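Local coordinates for protein 4-amino-4-deoxy-L-arabinose transferase or related glycosyltransferases of PMT family (Cupriavidus metallidurans, PDB 5EZM) that probably transfers 4-amino-4-deoxy-L-arabinose from a polyprenyl-phosphate carrier to lipid A, as a zinc-binding membrane glycosyltransferase of the GT-C fold, at residues P463-D468 / P494-H499; R520-V525 / T529-N534; M556-V559 / R565-V568. All coordinates share one frame; numbering follows the deposited sequence.

Interaction 1. Residues P463-D468 / P494-H499; sequences PASGAD and PFYLRH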
ATOM      1  N   PRO A 463     -17.210  -1.242  10.705  1.00 62.06           N
ATOM      2  CA  PRO A 463     -17.949  -2.438  11.136  1.00 60.49           C
ATOM      3  C   PRO A 463     -17.273  -3.735  10.748  1.00 57.22           C
ATOM      4  O   PRO A 463     -17.552  -4.770  11.363  1.00 59.86           O
ATOM      5  CB  PRO A 463     -19.308  -2.286  10.440  1.00 62.94           C
ATOM      6  CG  PRO A 463     -19.033  -1.416   9.271  1.00 62.43           C
ATOM      7  CD  PRO A 463     -17.998  -0.446   9.747  1.00 62.28           C
ATOM      8  N   ALA A 464     -16.395  -3.721   9.746  1.00 55.47           N
ATOM      9  CA  ALA A 464     -15.701  -4.943   9.363  1.00 55.37           C
ATOM     10  C   ALA A 464     -14.474  -5.189  10.229  1.00 56.70           C
ATOM     11  O   ALA A 464     -14.093  -6.345  10.445  1.00 59.02           O
ATOM     12  CB  ALA A 464     -15.300  -4.885   7.888  1.00 52.59           C
ATOM     13  N   SER A 465     -13.855  -4.121  10.734  1.00 54.54           N
ATOM     14  CA  SER A 465     -12.632  -4.265  11.511  1.00 53.80           C
ATOM     15  C   SER A 465     -12.866  -4.979  12.833  1.00 56.77           C
ATOM     16  O   SER A 465     -11.923  -5.554  13.384  1.00 60.53           O
ATOM     17  CB  SER A 465     -12.015  -2.893  11.775  1.00 52.07           C
ATOM     18  OG  SER A 465     -12.830  -2.145  12.659  1.00 51.38           O
ATOM     19  N   GLY A 466     -14.090  -4.955  13.351  1.00 63.77           N
ATOM     20  CA  GLY A 466     -14.351  -5.550  14.642  1.00 61.06           C
ATOM     21  C   GLY A 466     -13.850  -4.751  15.817  1.00 62.63           C
ATOM     22  O   GLY A 466     -13.947  -5.223  16.953  1.00 64.56           O
ATOM     23  N   ALA A 467     -13.315  -3.553  15.584  1.00 65.06           N
ATOM     24  CA  ALA A 467     -12.841  -2.726  16.685  1.00 67.52           C
ATOM     25  C   ALA A 467     -13.967  -2.319  17.628  1.00 69.66           C
ATOM     26  O   ALA A 467     -13.704  -2.041  18.802  1.00 71.59           O
ATOM     27  CB  ALA A 467     -12.135  -1.482  16.142  1.00 69.30           C
ATOM     28  N   ASP A 468     -15.211  -2.280  17.144  1.00 70.25           N
ATOM     29  CA  ASP A 468     -16.330  -1.909  18.006  1.00 73.70           C
ATOM     30  C   ASP A 468     -16.579  -2.970  19.075  1.00 72.75           C
ATOM     31  O   ASP A 468     -16.766  -2.645  20.253  1.00 75.87           O
ATOM     32  CB  ASP A 468     -17.590  -1.679  17.169  1.00 77.27           C
ATOM     33  CG  ASP A 468     -17.550  -0.373  16.390  1.00 82.42           C
ATOM     34  OD1 ASP A 468     -16.864   0.574  16.834  1.00 84.33           O
ATOM     35  OD2 ASP A 468     -18.216  -0.291  15.336  1.00 84.03           O
ATOM     36  N   PRO A 494      -7.680  -9.531  16.087  1.00 54.05           N
ATOM     37  CA  PRO A 494      -6.559  -9.813  17.001  1.00 54.90           C
ATOM     38  C   PRO A 494      -5.675  -8.606  17.263  1.00 59.78           C
ATOM     39  O   PRO A 494      -5.190  -8.444  18.390  1.00 65.13           O
ATOM     40  CB  PRO A 494      -5.796 -10.946  16.294  1.00 52.18           C
ATOM     41  CG  PRO A 494      -6.341 -11.005  14.916  1.00 50.89           C
ATOM     42  CD  PRO A 494      -7.740 -10.513  14.993  1.00 51.12           C
ATOM     43  N   PHE A 495      -5.462  -7.742  16.264  1.00 56.83           N
ATOM     44  CA  PHE A 495      -4.689  -6.526  16.499  1.00 52.23           C
ATOM     45  C   PHE A 495      -5.366  -5.645  17.538  1.00 52.48           C
ATOM     46  O   PHE A 495      -4.722  -5.174  18.482  1.00 51.98           O
ATOM     47  CB  PHE A 495      -4.497  -5.748  15.196  1.00 50.33           C
ATOM     48  CG  PHE A 495      -3.816  -4.411  15.381  1.00 49.50           C
ATOM     49  CD1 PHE A 495      -2.433  -4.324  15.446  1.00 51.30           C
ATOM     50  CD2 PHE A 495      -4.558  -3.244  15.490  1.00 49.50           C
ATOM     51  CE1 PHE A 495      -1.804  -3.093  15.614  1.00 53.59           C
ATOM     52  CE2 PHE A 495      -3.938  -2.011  15.658  1.00 51.13           C
ATOM     53  CZ  PHE A 495      -2.561  -1.935  15.719  1.00 52.54           C
ATOM     54  N   TYR A 496      -6.669  -5.405  17.373  1.00 55.42           N
ATOM     55  CA  TYR A 496      -7.377  -4.543  18.314  1.00 57.33           C
ATOM     56  C   TYR A 496      -7.463  -5.168  19.699  1.00 59.75           C
ATOM     57  O   TYR A 496      -7.561  -4.444  20.696  1.00 63.57           O
ATOM     58  CB  TYR A 496      -8.768  -4.208  17.783  1.00 52.33           C
ATOM     59  CG  TYR A 496      -8.730  -3.157  16.706  1.00 52.48           C
ATOM     60  CD1 TYR A 496      -8.534  -1.821  17.026  1.00 52.72           C
ATOM     61  CD2 TYR A 496      -8.874  -3.497  15.365  1.00 53.52           C
ATOM     62  CE1 TYR A 496      -8.487  -0.850  16.046  1.00 52.86           C
ATOM     63  CE2 TYR A 496      -8.830  -2.528  14.373  1.00 52.87           C
ATOM     64  CZ  TYR A 496      -8.635  -1.209  14.724  1.00 53.08           C
ATOM     65  OH  TYR A 496      -8.589  -0.240  13.753  1.00 57.24           O
ATOM     66  N   LEU A 497      -7.414  -6.498  19.789  1.00 56.93           N
ATOM     67  CA  LEU A 497      -7.402  -7.153  21.090  1.00 57.35           C
ATOM     68  C   LEU A 497      -6.011  -7.235  21.703  1.00 60.79           C
ATOM     69  O   LEU A 497      -5.899  -7.573  22.887  1.00 62.97           O
ATOM     70  CB  LEU A 497      -7.990  -8.561  20.976  1.00 52.45           C
ATOM     71  CG  LEU A 497      -9.496  -8.617  20.735  1.00 51.16           C
ATOM     72  CD1 LEU A 497      -9.937 -10.041  20.465  1.00 49.83           C
ATOM     73  CD2 LEU A 497     -10.243  -8.037  21.923  1.00 51.19           C
ATOM     74  N   ARG A 498      -4.963  -6.920  20.939  1.00 60.64           N
ATOM     75  CA  ARG A 498      -3.581  -7.153  21.352  1.00 60.07           C
ATOM     76  C   ARG A 498      -3.406  -8.602  21.798  1.00 59.50           C
ATOM     77  O   ARG A 498      -2.829  -8.898  22.847  1.00 64.09           O
ATOM     78  CB  ARG A 498      -3.158  -6.180  22.459  1.00 63.13           C
ATOM     79  CG  ARG A 498      -3.622  -4.737  22.276  1.00 66.29           C
ATOM     80  CD  ARG A 498      -2.868  -4.041  21.163  1.00 69.90           C
ATOM     81  NE  ARG A 498      -2.988  -2.584  21.229  1.00 76.07           N
ATOM     82  CZ  ARG A 498      -3.800  -1.856  20.465  1.00 74.74           C
ATOM     83  NH1 ARG A 498      -4.577  -2.447  19.566  1.00 74.94           N
ATOM     84  NH2 ARG A 498      -3.832  -0.534  20.595  1.00 71.62           N
ATOM     85  N   HIS A 499      -3.933  -9.520  20.986  1.00 57.42           N
ATOM     86  CA  HIS A 499      -4.019 -10.926  21.361  1.00 59.08           C
ATOM     87  C   HIS A 499      -4.054 -11.812  20.118  1.00 59.91           C
ATOM     88  O   HIS A 499      -4.951 -11.666  19.278  1.00 60.45           O
ATOM     89  CB  HIS A 499      -5.258 -11.157  22.223  1.00 58.31           C
ATOM     90  CG  HIS A 499      -5.288 -12.489  22.904  1.00 60.35           C
ATOM     91  ND1 HIS A 499      -5.461 -13.671  22.219  1.00 60.02           N
ATOM     92  CD2 HIS A 499      -5.182 -12.824  24.213  1.00 62.80           C
ATOM     93  CE1 HIS A 499      -5.451 -14.677  23.074  1.00 61.72           C
ATOM     94  NE2 HIS A 499      -5.285 -14.191  24.291  1.00 62.11           N
TER
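In Tyr496 the first torsion sets CG beside the backbone N and opposite the carbonyl carbon (chi1 -77°), and this carries the ring to Ala467. The methyl carbon CB of Ala467 sits over the middle of one ring face. It is 3.5 Å from the ring centroid of Tyr496 and only 5° off the ring normal, a CH-pi contact. Phe495 CD2 lies above the centre of the opposite face, so the phenol ring is sandwiched between a methyl and a phenyl carbon. Ser465 comes in obliquely, with its CB 4.1 Å from Tyr496 CE2. Its OG accepts from Ala467 N at 3.3 Å, which makes an ST turn and holds Ala467 in place next to the ring. OG is also bonded to Arg462 O.

Two helix ends meet here. Gly466, with positive phi, follows helix 458-465. Arg498 closes helix 493-497 in a Schellman motif. Phe495 O takes both Arg498 N and, at 2.9 Å, Arg498 NH1, which reach it from opposite faces of its plane.

Outside the two segments, Tyr496 OH bonds to Glu107 OE2 and Leu54 N. The chemistry is therefore divided along one side chain: the apolar ring gives the contact between segments its dispersion and CH-pi character, while the hydroxyl ties helix 493-497 to the loop at Leu54 and to Glu107 at the start of helix 107-110, both between predicted transmembrane helices.

Interaction 2. Residues R520-V525 / T529-N534; sequences RVVPDV and TKLWKN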
ATOM      1  N   ARG A 520       1.297 -25.405  18.232  1.00 87.57           N
ATOM      2  CA  ARG A 520       0.730 -24.083  18.456  1.00 82.33           C
ATOM      3  C   ARG A 520      -0.626 -23.913  17.785  1.00 76.83           C
ATOM      4  O   ARG A 520      -1.145 -22.791  17.727  1.00 75.17           O
ATOM      5  CB  ARG A 520       1.697 -23.008  17.953  1.00 83.91           C
ATOM      6  CG  ARG A 520       3.153 -23.269  18.300  1.00 89.80           C
ATOM      7  CD  ARG A 520       4.072 -22.294  17.580  1.00 91.77           C
ATOM      8  NE  ARG A 520       3.948 -20.933  18.091  1.00 91.12           N
ATOM      9  CZ  ARG A 520       4.841 -20.351  18.885  1.00 92.71           C
ATOM     10  NH1 ARG A 520       5.931 -21.012  19.253  1.00 94.90           N
ATOM     11  NH2 ARG A 520       4.650 -19.107  19.305  1.00 92.30           N
ATOM     12  N   VAL A 521      -1.216 -24.996  17.289  1.00 73.77           N
ATOM     13  CA  VAL A 521      -2.385 -24.922  16.419  1.00 67.52           C
ATOM     14  C   VAL A 521      -3.226 -26.178  16.619  1.00 67.17           C
ATOM     15  O   VAL A 521      -2.693 -27.268  16.848  1.00 70.18           O
ATOM     16  CB  VAL A 521      -1.944 -24.736  14.947  1.00 65.36           C
ATOM     17  CG1 VAL A 521      -2.942 -25.342  13.978  1.00 67.59           C
ATOM     18  CG2 VAL A 521      -1.740 -23.261  14.641  1.00 61.14           C
ATOM     19  N   VAL A 522      -4.544 -26.019  16.561  1.00 62.77           N
ATOM     20  CA  VAL A 522      -5.470 -27.146  16.547  1.00 63.23           C
ATOM     21  C   VAL A 522      -5.618 -27.602  15.097  1.00 64.51           C
ATOM     22  O   VAL A 522      -6.014 -26.790  14.245  1.00 63.02           O
ATOM     23  CB  VAL A 522      -6.831 -26.769  17.145  1.00 58.40           C
ATOM     24  CG1 VAL A 522      -7.656 -28.019  17.417  1.00 56.62           C
ATOM     25  CG2 VAL A 522      -6.646 -25.953  18.417  1.00 56.08           C
ATOM     26  N   PRO A 523      -5.315 -28.864  14.775  1.00 69.36           N
ATOM     27  CA  PRO A 523      -5.295 -29.263  13.358  1.00 73.88           C
ATOM     28  C   PRO A 523      -6.655 -29.201  12.691  1.00 77.33           C
ATOM     29  O   PRO A 523      -6.762 -28.703  11.565  1.00 77.53           O
ATOM     30  CB  PRO A 523      -4.757 -30.702  13.404  1.00 75.97           C
ATOM     31  CG  PRO A 523      -4.160 -30.868  14.762  1.00 74.87           C
ATOM     32  CD  PRO A 523      -4.945 -29.974  15.663  1.00 71.92           C
ATOM     33  N   ASP A 524      -7.697 -29.699  13.351  1.00 83.01           N
ATOM     34  CA  ASP A 524      -9.025 -29.770  12.763  1.00 89.56           C
ATOM     35  C   ASP A 524     -10.057 -29.399  13.815  1.00 95.01           C
ATOM     36  O   ASP A 524      -9.783 -29.422  15.017  1.00 94.66           O
ATOM     37  CB  ASP A 524      -9.312 -31.168  12.202  1.00 94.45           C
ATOM     38  CG  ASP A 524      -9.092 -32.261  13.228  1.00 97.54           C
ATOM     39  OD1 ASP A 524      -8.306 -32.043  14.175  1.00 96.31           O
ATOM     40  OD2 ASP A 524      -9.702 -33.340  13.090  1.00102.04           O
ATOM     41  N   VAL A 525     -11.258 -29.061  13.343  1.00101.91           N
ATOM     42  CA  VAL A 525     -12.326 -28.647  14.250  1.00102.63           C
ATOM     43  C   VAL A 525     -12.715 -29.785  15.183  1.00102.52           C
ATOM     44  O   VAL A 525     -13.125 -29.550  16.327  1.00102.18           O
ATOM     45  CB  VAL A 525     -13.536 -28.133  13.440  1.00104.68           C
ATOM     46  CG1 VAL A 525     -14.609 -27.576  14.365  1.00104.44           C
ATOM     47  CG2 VAL A 525     -13.094 -27.079  12.434  1.00103.33           C
ATOM     48  N   THR A 529     -13.284 -29.503  19.239  1.00 68.46           N
ATOM     49  CA  THR A 529     -14.442 -29.783  20.081  1.00 70.55           C
ATOM     50  C   THR A 529     -14.009 -30.358  21.425  1.00 75.07           C
ATOM     51  O   THR A 529     -14.514 -29.942  22.476  1.00 74.96           O
ATOM     52  CB  THR A 529     -15.409 -30.738  19.377  1.00 73.39           C
ATOM     53  OG1 THR A 529     -14.805 -32.032  19.245  1.00 78.72           O
ATOM     54  CG2 THR A 529     -15.775 -30.208  18.000  1.00 70.65           C
ATOM     55  N   LYS A 530     -13.072 -31.309  21.410  1.00 78.26           N
ATOM     56  CA  LYS A 530     -12.570 -31.877  22.657  1.00 81.06           C
ATOM     57  C   LYS A 530     -11.808 -30.839  23.469  1.00 77.00           C
ATOM     58  O   LYS A 530     -11.948 -30.778  24.697  1.00 79.08           O
ATOM     59  CB  LYS A 530     -11.685 -33.087  22.364  1.00 87.93           C
ATOM     60  CG  LYS A 530     -12.403 -34.196  21.619  1.00 94.33           C
ATOM     61  CD  LYS A 530     -13.521 -34.788  22.456  1.00100.01           C
ATOM     62  CE  LYS A 530     -14.388 -35.716  21.625  1.00106.04           C
ATOM     63  NZ  LYS A 530     -15.035 -34.992  20.494  1.00104.66           N
ATOM     64  N   LEU A 531     -10.995 -30.011  22.804  1.00 73.64           N
ATOM     65  CA  LEU A 531     -10.350 -28.909  23.513  1.00 72.39           C
ATOM     66  C   LEU A 531     -11.378 -27.954  24.101  1.00 72.80           C
ATOM     67  O   LEU A 531     -11.147 -27.361  25.160  1.00 72.30           O
ATOM     68  CB  LEU A 531      -9.414 -28.148  22.576  1.00 70.22           C
ATOM     69  CG  LEU A 531      -7.929 -28.505  22.610  1.00 72.17           C
ATOM     70  CD1 LEU A 531      -7.170 -27.638  21.619  1.00 71.44           C
ATOM     71  CD2 LEU A 531      -7.370 -28.326  24.009  1.00 72.12           C
ATOM     72  N   TRP A 532     -12.521 -27.809  23.434  1.00 74.77           N
ATOM     73  CA  TRP A 532     -13.520 -26.817  23.809  1.00 74.01           C
ATOM     74  C   TRP A 532     -14.360 -27.289  24.985  1.00 79.55           C
ATOM     75  O   TRP A 532     -14.723 -26.486  25.852  1.00 83.90           O
ATOM     76  CB  TRP A 532     -14.404 -26.513  22.601  1.00 72.73           C
ATOM     77  CG  TRP A 532     -15.437 -25.456  22.816  1.00 73.18           C
ATOM     78  CD1 TRP A 532     -16.768 -25.646  23.053  1.00 73.34           C
ATOM     79  CD2 TRP A 532     -15.232 -24.039  22.785  1.00 71.21           C
ATOM     80  NE1 TRP A 532     -17.400 -24.435  23.181  1.00 71.64           N
ATOM     81  CE2 TRP A 532     -16.481 -23.432  23.016  1.00 69.33           C
ATOM     82  CE3 TRP A 532     -14.113 -23.224  22.589  1.00 71.24           C
ATOM     83  CZ2 TRP A 532     -16.643 -22.053  23.057  1.00 68.05           C
ATOM     84  CZ3 TRP A 532     -14.277 -21.851  22.631  1.00 69.90           C
ATOM     85  CH2 TRP A 532     -15.531 -21.281  22.866  1.00 68.03           C
ATOM     86  N   LYS A 533     -14.675 -28.582  25.033  1.00 80.58           N
ATOM     87  CA  LYS A 533     -15.500 -29.128  26.101  1.00 85.14           C
ATOM     88  C   LYS A 533     -14.693 -29.638  27.284  1.00 89.02           C
ATOM     89  O   LYS A 533     -15.246 -29.753  28.384  1.00 92.90           O
ATOM     90  CB  LYS A 533     -16.379 -30.263  25.564  1.00 88.57           C
ATOM     91  CG  LYS A 533     -17.476 -29.796  24.622  1.00 88.04           C
ATOM     92  CD  LYS A 533     -18.416 -30.929  24.252  1.00 90.71           C
ATOM     93  CE  LYS A 533     -17.711 -31.978  23.413  1.00 92.34           C
ATOM     94  NZ  LYS A 533     -18.656 -33.041  22.967  1.00 97.20           N
ATOM     95  N   ASN A 534     -13.407 -29.943  27.096  1.00 88.36           N
ATOM     96  CA  ASN A 534     -12.600 -30.506  28.167  1.00 91.66           C
ATOM     97  C   ASN A 534     -11.349 -29.708  28.495  1.00 89.60           C
ATOM     98  O   ASN A 534     -10.768 -29.924  29.564  1.00 92.74           O
ATOM     99  CB  ASN A 534     -12.191 -31.949  27.830  1.00 96.43           C
ATOM    100  CG  ASN A 534     -13.386 -32.875  27.687  1.00100.99           C
ATOM    101  OD1 ASN A 534     -13.943 -33.023  26.598  1.00100.94           O
ATOM    102  ND2 ASN A 534     -13.788 -33.505  28.789  1.00104.51           N
TER
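Val522 and Leu531 meet tip to tip where the loop 520-524 enters helix 525-534. This is a helix start, with Asp524 at the N-cap position. Val522 CG2 lies 3.7 Å from Leu531 CD1, while the CA atoms of the two residues stay 8.7 Å apart. The side chains span that gap. In Val522 the branch CG2 is anti to the carbonyl carbon and CG1 is anti to the backbone N (chi1 -167°), and it is CG2 that reaches the leucine. Both side chains also touch Tyr484 of strand 483-486, so the inner side of the contact is a small apolar cluster laid against the sheet. The backbone of Val522 is hydrogen-bonded to Met503 and Gly505, which fixes the loop at strand 502-504.

The second link is the first turn of the helix. Thr529 N donates to Val525 O at 2.9 Å, the ordinary i to i-4 bond of the helix. Thr529 is buried, and its OG1 is bonded to Asp526 O one turn back.

The outer side is looser. Lys530, Lys533 and Asn534 are exposed and make no contact with the loop segment. Asp524 points its OD1 to Ser527 OG, within the first turn. Lys530 folds back along the helix, and its ammonium group makes a weak bond of 3.2 Å from NZ to Thr529 OG1. In Thr529 itself that hydroxyl lies between the backbone N and the carbonyl carbon (chi1 68°), which leaves the methyl CG2 as the branch that lies nearest Val525 O.

Interaction 3. Residues M556-V559 / R565-V568; sequences MYVV and RVVV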
ATOM      1  N   MET A 556     -22.084 -23.239  23.087  1.00 75.72           N
ATOM      2  CA  MET A 556     -21.168 -22.123  23.246  1.00 74.50           C
ATOM      3  C   MET A 556     -21.959 -20.869  23.580  1.00 75.12           C
ATOM      4  O   MET A 556     -23.055 -20.657  23.052  1.00 77.45           O
ATOM      5  CB  MET A 556     -20.339 -21.914  21.976  1.00 71.88           C
ATOM      6  CG  MET A 556     -21.074 -22.305  20.713  1.00 71.49           C
ATOM      7  SD  MET A 556     -20.010 -22.422  19.265  1.00 68.30           S
ATOM      8  CE  MET A 556     -21.168 -23.124  18.092  1.00 68.25           C
ATOM      9  N   TYR A 557     -21.397 -20.047  24.459  1.00 72.95           N
ATOM     10  CA  TYR A 557     -22.049 -18.839  24.942  1.00 72.22           C
ATOM     11  C   TYR A 557     -21.469 -17.631  24.221  1.00 67.36           C
ATOM     12  O   TYR A 557     -20.248 -17.440  24.200  1.00 65.70           O
ATOM     13  CB  TYR A 557     -21.879 -18.715  26.456  1.00 76.93           C
ATOM     14  CG  TYR A 557     -22.367 -19.947  27.190  1.00 82.18           C
ATOM     15  CD1 TYR A 557     -23.677 -20.035  27.645  1.00 85.63           C
ATOM     16  CD2 TYR A 557     -21.526 -21.033  27.399  1.00 82.06           C
ATOM     17  CE1 TYR A 557     -24.128 -21.165  28.301  1.00 88.95           C
ATOM     18  CE2 TYR A 557     -21.969 -22.165  28.051  1.00 84.69           C
ATOM     19  CZ  TYR A 557     -23.269 -22.226  28.500  1.00 89.03           C
ATOM     20  OH  TYR A 557     -23.711 -23.354  29.151  1.00 94.26           O
ATOM     21  N   VAL A 558     -22.344 -16.827  23.624  1.00 65.16           N
ATOM     22  CA  VAL A 558     -21.924 -15.760  22.723  1.00 64.77           C
ATOM     23  C   VAL A 558     -21.379 -14.588  23.531  1.00 65.57           C
ATOM     24  O   VAL A 558     -22.079 -14.026  24.380  1.00 68.51           O
ATOM     25  CB  VAL A 558     -23.084 -15.310  21.825  1.00 66.11           C
ATOM     26  CG1 VAL A 558     -22.592 -14.315  20.799  1.00 62.85           C
ATOM     27  CG2 VAL A 558     -23.738 -16.514  21.157  1.00 67.56           C
ATOM     28  N   VAL A 559     -20.134 -14.209  23.261  1.00 62.73           N
ATOM     29  CA  VAL A 559     -19.539 -13.043  23.906  1.00 61.63           C
ATOM     30  C   VAL A 559     -19.850 -11.770  23.135  1.00 60.00           C
ATOM     31  O   VAL A 559     -20.277 -10.770  23.715  1.00 60.98           O
ATOM     32  CB  VAL A 559     -18.016 -13.235  24.073  1.00 60.68           C
ATOM     33  CG1 VAL A 559     -17.424 -12.073  24.858  1.00 62.07           C
ATOM     34  CG2 VAL A 559     -17.715 -14.556  24.757  1.00 61.25           C
ATOM     35  N   ARG A 565     -18.493 -11.690  12.232  1.00 72.24           N
ATOM     36  CA  ARG A 565     -17.879 -12.621  13.164  1.00 67.97           C
ATOM     37  C   ARG A 565     -18.781 -12.826  14.373  1.00 69.88           C
ATOM     38  O   ARG A 565     -19.518 -11.925  14.787  1.00 73.15           O
ATOM     39  CB  ARG A 565     -16.489 -12.130  13.606  1.00 64.39           C
ATOM     40  CG  ARG A 565     -16.461 -10.670  14.029  1.00 61.99           C
ATOM     41  CD  ARG A 565     -15.095 -10.191  14.510  1.00 56.36           C
ATOM     42  NE  ARG A 565     -14.119 -10.012  13.439  1.00 53.01           N
ATOM     43  CZ  ARG A 565     -14.103  -8.989  12.585  1.00 53.33           C
ATOM     44  NH1 ARG A 565     -15.032  -8.040  12.641  1.00 51.44           N
ATOM     45  NH2 ARG A 565     -13.158  -8.920  11.655  1.00 55.04           N
ATOM     46  N   VAL A 566     -18.721 -14.040  14.912  1.00 65.93           N
ATOM     47  CA  VAL A 566     -19.317 -14.408  16.189  1.00 63.56           C
ATOM     48  C   VAL A 566     -18.178 -14.806  17.116  1.00 62.44           C
ATOM     49  O   VAL A 566     -17.295 -15.583  16.722  1.00 65.27           O
ATOM     50  CB  VAL A 566     -20.326 -15.562  16.038  1.00 62.16           C
ATOM     51  CG1 VAL A 566     -21.011 -15.855  17.366  1.00 63.02           C
ATOM     52  CG2 VAL A 566     -21.344 -15.251  14.955  1.00 62.11           C
ATOM     53  N   VAL A 567     -18.190 -14.267  18.332  1.00 58.07           N
ATOM     54  CA  VAL A 567     -17.145 -14.505  19.322  1.00 57.55           C
ATOM     55  C   VAL A 567     -17.792 -15.133  20.545  1.00 61.33           C
ATOM     56  O   VAL A 567     -18.658 -14.514  21.185  1.00 64.73           O
ATOM     57  CB  VAL A 567     -16.404 -13.213  19.699  1.00 56.12           C
ATOM     58  CG1 VAL A 567     -15.294 -13.517  20.696  1.00 54.15           C
ATOM     59  CG2 VAL A 567     -15.847 -12.540  18.451  1.00 56.02           C
ATOM     60  N   VAL A 568     -17.357 -16.348  20.881  1.00 59.54           N
ATOM     61  CA  VAL A 568     -18.004 -17.172  21.892  1.00 58.13           C
ATOM     62  C   VAL A 568     -16.983 -17.590  22.945  1.00 57.63           C
ATOM     63  O   VAL A 568     -15.774 -17.421  22.779  1.00 55.28           O
ATOM     64  CB  VAL A 568     -18.672 -18.416  21.275  1.00 56.48           C
ATOM     65  CG1 VAL A 568     -19.684 -18.005  20.216  1.00 58.30           C
ATOM     66  CG2 VAL A 568     -17.617 -19.329  20.676  1.00 52.90           C
TER
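Val558 and Val568 face each other as an antiparallel, non-hydrogen-bonded pair, with CA atoms 4.2 Å apart. The polar links lie on the backbone. Val559 N donates to Val567 O at 2.6 Å. Val568 CA approaches Tyr557 O at 3.2 Å, a CA-H...O contact. The backbones of Val567 and Ala560, and of Tyr557 and Ala569, are also hydrogen-bonded, so the pairing continues at both ends.

The apolar contacts are made mostly by valine branches. Val558 CG1 and Val566 CG1 cross at a slant, 4.1 Å apart. Both branches are anti to their own backbone N. Val559 CB lies 4.3 Å from Val567 CG1. Met556 CB packs 3.9 Å from Val568 CB, and from there the methionine chain runs on extended and leads away from segment 565-568. In Val568 CG1 is anti to the carbonyl carbon (chi1 -57°) and turns to Val558 CA. CG2 is left between the backbone N and the carbonyl carbon, near Met556 CB and SD.

Tyr547 of helix 544-550 touches Met556, Val558 and Val568. On its other edge strand 566-569 pairs with strand 539-542.

Val559 has a helix-like psi in an otherwise extended strand, and with Ala560 it lies opposite Val567. This is consistent with a classic beta bulge. The axes of the short segments 557-559 and 566-568 make 117°, well away from antiparallel, as an irregularity of this kind would give. The two strands form a beta hairpin at the edge of the mixed sheet, with 557-561 outermost.

How the interactions relate
All three contacts are partly buried: four of seven touching residues are buried in interaction 3, two of four in interaction 2, one of three in interaction 1. Interaction 1 lies where the membrane part meets the C-terminal domain, and rests on a methyl over an aromatic face. Interactions 2 and 3 lie farther out. Interaction 2 joins a loop to its own helix, apolar inside and charged outside. Interaction 3 is sheet pairing with valine packing, and buries the most surface. Helix 525-534 also packs on interaction 3: Trp532 CH2 lies 3.6 Å from Val568 CG2. Arg565 NH1 to Ala464 O, 2.9 Å, probably hydrogen-bonds interactions 1 and 3. Interactions 1 and 2 do not touch.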